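PDB 6FFL: Maltose/maltodextrin transport permease homologue from Bdellovibrio bacteriovorus HD100, which probably captures maltose and longer maltodextrins through this binding domain, seen here with maltotriose, and passes them to the membrane-spanning permease part of the same polypeptide. Local coordinates for residues 104-116 against 300-312. Numbering follows the deposited sequence.
Sequences KHYMIGDAVGNHL and QLLFAEKVGVLPS. With GLC (alpha-D-glucopyranose), chain B.
Val112 and Leu310 join two short antiparallel strands, Val112 N giving its hydrogen to Leu310 O over 2.9 Å. A water fills the gap where the return bond would form in this loose pairing, donating to Val112 O and accepting from Leu310 N. Ala111 CB lies 3.2 Å from Leu310 O and 3.9 Å from Val309 CG2, a fit suited to a one-carbon side chain.

At the other end Ser312 grips the turn. With OG between its backbone N and carbonyl carbon (chi1 58°), the hydroxyl donates to Gly109 O at 2.7 Å, tilted out of the carbonyl plane, while Ser312 N makes a weak bond to Asp110 O. A second water donates to Asp110 O and Gln300 O, tying turn to helix. Asp110 sends OD2 over one face of the Phe303 ring, offset toward the rim, 3.8 Å from CE2, with carboxylate and ring planes 81° apart; Tyr63 holds OD1. Gln300 runs beside Asp110 O, its CD 3.2 Å away, and suits this buried place because its amide serves both ways, NE2 donating to Thr295 O and OE1 accepting from Asn313 N.

Beyond Gly113, whose conformation leaves no room for a side chain beside Val112 O, Asn114 reaches one glucose of the maltotriose: OD1 accepts from O2 at 2.5 Å and ND2 donates to O3 at 3.0 Å. Helix 297-307, packed on helix 13-29 through Phe303, thus meets the segment crossing from the seven-stranded sheet of one lobe to the four-stranded sheet that holds strand 116-121 in the other, as in two-lobed periplasmic binding proteins.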
# COMPACT_ATOMS: atom_id res chain seq x y z
N LYS A 104 0.86 -4.80 22.02
CA LYS A 104 2.17 -4.16 21.93
C LYS A 104 2.33 -3.45 20.59
O LYS A 104 1.61 -3.72 19.62
CB LYS A 104 3.31 -5.17 22.09
CG LYS A 104 3.36 -5.84 23.47
CD LYS A 104 4.27 -7.06 23.48
CE LYS A 104 3.79 -8.09 24.50
NZ LYS A 104 4.84 -9.12 24.80
N HIS A 105 3.31 -2.55 20.55
CA HIS A 105 3.67 -1.80 19.35
C HIS A 105 4.90 -2.44 18.71
O HIS A 105 5.99 -2.38 19.27
CB HIS A 105 3.99 -0.34 19.67
CG HIS A 105 2.80 0.48 20.06
ND1 HIS A 105 2.57 0.88 21.36
CD2 HIS A 105 1.81 1.03 19.32
CE1 HIS A 105 1.47 1.61 21.41
NE2 HIS A 105 0.99 1.72 20.19
N TYR A 106 4.74 -3.01 17.51
CA TYR A 106 5.89 -3.60 16.83
C TYR A 106 6.42 -2.74 15.69
O TYR A 106 7.45 -3.09 15.11
CB TYR A 106 5.53 -5.01 16.31
CG TYR A 106 5.35 -6.03 17.43
CD1 TYR A 106 6.45 -6.63 18.03
CD2 TYR A 106 4.08 -6.38 17.87
CE1 TYR A 106 6.28 -7.57 19.05
CE2 TYR A 106 3.91 -7.31 18.89
CZ TYR A 106 5.01 -7.90 19.47
OH TYR A 106 4.82 -8.81 20.47
N MET A 107 5.75 -1.64 15.35
CA MET A 107 6.10 -0.86 14.18
C MET A 107 5.81 0.61 14.45
O MET A 107 4.81 0.93 15.10
CB MET A 107 5.31 -1.33 12.95
CG MET A 107 5.40 -0.40 11.77
SD MET A 107 4.45 -0.94 10.33
CE MET A 107 5.38 -2.39 9.81
N ILE A 108 6.66 1.50 13.94
CA ILE A 108 6.33 2.92 13.91
C ILE A 108 6.54 3.44 12.49
O ILE A 108 7.65 3.33 11.94
CB ILE A 108 7.13 3.75 14.93
CG1 ILE A 108 6.86 5.24 14.70
CG2 ILE A 108 8.64 3.47 14.84
CD1 ILE A 108 5.49 5.65 15.17
N GLY A 109 5.49 4.01 11.91
CA GLY A 109 5.56 4.55 10.58
C GLY A 109 5.88 6.04 10.56
O GLY A 109 5.62 6.76 11.52
N ASP A 110 6.45 6.47 9.43
CA ASP A 110 6.82 7.87 9.25
C ASP A 110 5.74 8.67 8.55
O ASP A 110 5.85 9.90 8.47
CB ASP A 110 8.15 7.97 8.48
CG ASP A 110 8.17 7.15 7.19
OD1 ASP A 110 7.36 6.21 7.03
OD2 ASP A 110 9.04 7.44 6.33
N ALA A 111 4.69 8.01 8.06
CA ALA A 111 3.61 8.70 7.37
C ALA A 111 2.33 7.92 7.62
O ALA A 111 2.33 6.84 8.21
CB ALA A 111 3.89 8.83 5.86
N VAL A 112 1.21 8.49 7.19
CA VAL A 112 -0.07 7.80 7.26
C VAL A 112 -0.70 7.87 5.88
O VAL A 112 -0.65 8.90 5.21
CB VAL A 112 -0.99 8.42 8.34
CG1 VAL A 112 -2.41 7.92 8.22
CG2 VAL A 112 -0.43 8.10 9.75
N GLY A 113 -1.27 6.75 5.44
CA GLY A 113 -1.90 6.72 4.14
C GLY A 113 -1.88 5.31 3.60
O GLY A 113 -2.63 4.46 4.09
N ASN A 114 -1.03 5.05 2.62
CA ASN A 114 -0.93 3.74 1.98
C ASN A 114 -2.24 3.36 1.29
O ASN A 114 -2.53 2.18 1.10
CB ASN A 114 -0.52 2.66 2.99
CG ASN A 114 0.11 1.47 2.33
OD1 ASN A 114 1.02 1.62 1.52
ND2 ASN A 114 -0.37 0.27 2.65
N HIS A 115 -3.03 4.36 0.91
CA HIS A 115 -4.39 4.16 0.44
C HIS A 115 -4.47 4.32 -1.08
O HIS A 115 -3.78 5.17 -1.66
CB HIS A 115 -5.35 5.14 1.12
CG HIS A 115 -4.92 6.58 1.02
ND1 HIS A 115 -3.70 7.03 1.49
CD2 HIS A 115 -5.55 7.67 0.52
CE1 HIS A 115 -3.60 8.34 1.28
NE2 HIS A 115 -4.72 8.75 0.70
N LEU A 116 -5.32 3.52 -1.70
CA LEU A 116 -5.57 3.61 -3.13
C LEU A 116 -6.62 4.66 -3.45
O LEU A 116 -7.51 4.96 -2.65
CB LEU A 116 -6.04 2.26 -3.67
CG LEU A 116 -5.01 1.15 -3.58
CD1 LEU A 116 -5.68 -0.17 -3.97
CD2 LEU A 116 -3.82 1.44 -4.47
N GLN A 300 10.32 13.25 8.61
CA GLN A 300 8.93 13.16 8.13
C GLN A 300 8.58 14.32 7.22
O GLN A 300 7.89 14.15 6.21
CB GLN A 300 7.97 13.12 9.32
CG GLN A 300 8.12 11.89 10.21
CD GLN A 300 6.87 11.62 11.01
OE1 GLN A 300 5.80 12.15 10.70
NE2 GLN A 300 6.98 10.78 12.05
N LEU A 301 9.04 15.52 7.55
CA LEU A 301 8.73 16.68 6.73
C LEU A 301 9.56 16.72 5.45
O LEU A 301 9.15 17.36 4.48
CB LEU A 301 8.93 17.97 7.53
CG LEU A 301 7.90 18.20 8.64
CD1 LEU A 301 8.25 19.46 9.47
CD2 LEU A 301 6.49 18.28 8.07
N LEU A 302 10.72 16.07 5.43
CA LEU A 302 11.45 15.90 4.17
C LEU A 302 10.63 15.07 3.19
O LEU A 302 10.49 15.44 2.01
CB LEU A 302 12.80 15.25 4.43
CG LEU A 302 13.72 15.07 3.23
CD1 LEU A 302 14.10 16.41 2.62
CD2 LEU A 302 14.97 14.30 3.66
N PHE A 303 10.08 13.95 3.66
CA PHE A 303 9.18 13.15 2.82
C PHE A 303 7.94 13.95 2.45
O PHE A 303 7.51 13.95 1.30
CB PHE A 303 8.77 11.86 3.54
CG PHE A 303 9.81 10.78 3.48
CD1 PHE A 303 9.93 9.98 2.36
CD2 PHE A 303 10.65 10.55 4.56
CE1 PHE A 303 10.87 8.98 2.30
CE2 PHE A 303 11.60 9.56 4.50
CZ PHE A 303 11.71 8.77 3.36
N ALA A 304 7.35 14.64 3.43
CA ALA A 304 6.16 15.43 3.14
C ALA A 304 6.45 16.46 2.05
O ALA A 304 5.62 16.68 1.16
CB ALA A 304 5.65 16.11 4.42
N GLU A 305 7.64 17.06 2.08
CA GLU A 305 7.97 18.10 1.11
C GLU A 305 8.27 17.52 -0.27
O GLU A 305 7.85 18.09 -1.29
CB GLU A 305 9.16 18.92 1.61
CG GLU A 305 9.68 19.97 0.65
CD GLU A 305 10.85 20.73 1.23
OE1 GLU A 305 11.94 20.13 1.37
OE2 GLU A 305 10.69 21.92 1.57
N LYS A 306 8.98 16.40 -0.33
CA LYS A 306 9.48 15.91 -1.61
C LYS A 306 8.55 14.91 -2.29
O LYS A 306 8.53 14.85 -3.52
CB LYS A 306 10.88 15.33 -1.42
CG LYS A 306 11.85 16.36 -0.86
CD LYS A 306 13.25 16.20 -1.41
CE LYS A 306 14.13 17.37 -1.00
NZ LYS A 306 15.49 17.29 -1.61
N VAL A 307 7.78 14.12 -1.54
CA VAL A 307 6.87 13.15 -2.15
C VAL A 307 5.43 13.31 -1.67
O VAL A 307 4.57 12.53 -2.07
CB VAL A 307 7.35 11.69 -1.96
CG1 VAL A 307 8.75 11.54 -2.56
CG2 VAL A 307 7.31 11.25 -0.48
N GLY A 308 5.15 14.31 -0.84
CA GLY A 308 3.79 14.80 -0.68
C GLY A 308 2.90 14.04 0.27
O GLY A 308 1.68 14.29 0.26
N VAL A 309 3.44 13.14 1.09
CA VAL A 309 2.62 12.29 1.95
C VAL A 309 2.39 12.93 3.31
O VAL A 309 3.08 13.89 3.69
CB VAL A 309 3.25 10.89 2.10
CG1 VAL A 309 3.31 10.18 0.74
CG2 VAL A 309 4.65 10.98 2.71
N LEU A 310 1.42 12.40 4.05
CA LEU A 310 1.00 12.97 5.34
C LEU A 310 1.87 12.43 6.47
O LEU A 310 1.91 11.22 6.69
CB LEU A 310 -0.46 12.61 5.61
CG LEU A 310 -1.09 13.13 6.89
CD1 LEU A 310 -1.23 14.64 6.85
CD2 LEU A 310 -2.43 12.43 7.13
N PRO A 311 2.54 13.29 7.25
CA PRO A 311 3.33 12.79 8.39
C PRO A 311 2.48 12.01 9.38
O PRO A 311 1.29 12.27 9.57
CB PRO A 311 3.87 14.08 9.04
CG PRO A 311 3.95 15.05 7.89
CD PRO A 311 2.73 14.74 7.05
N SER A 312 3.14 11.07 10.07
CA SER A 312 2.50 10.39 11.18
C SER A 312 2.55 11.20 12.46
O SER A 312 1.69 11.04 13.33
CB SER A 312 3.17 9.03 11.40
OG SER A 312 4.55 9.21 11.64
C1 GLC B . 1.78 -1.06 -2.00
C2 GLC B . 1.35 -1.02 -0.54
C3 GLC B . 1.36 -2.39 0.12
C4 GLC B . 0.55 -3.34 -0.76
C5 GLC B . 1.14 -3.35 -2.16
C6 GLC B . 0.36 -4.30 -3.08
O2 GLC B . 2.23 -0.11 0.16
O3 GLC B . 0.75 -2.28 1.42
O4 GLC B . 0.62 -4.65 -0.22
O5 GLC B . 1.03 -2.04 -2.70
O6 GLC B . 1.13 -4.58 -4.27
O HOH W 1 6.50 11.41 6.18
O HOH W 2 -0.58 10.47 2.95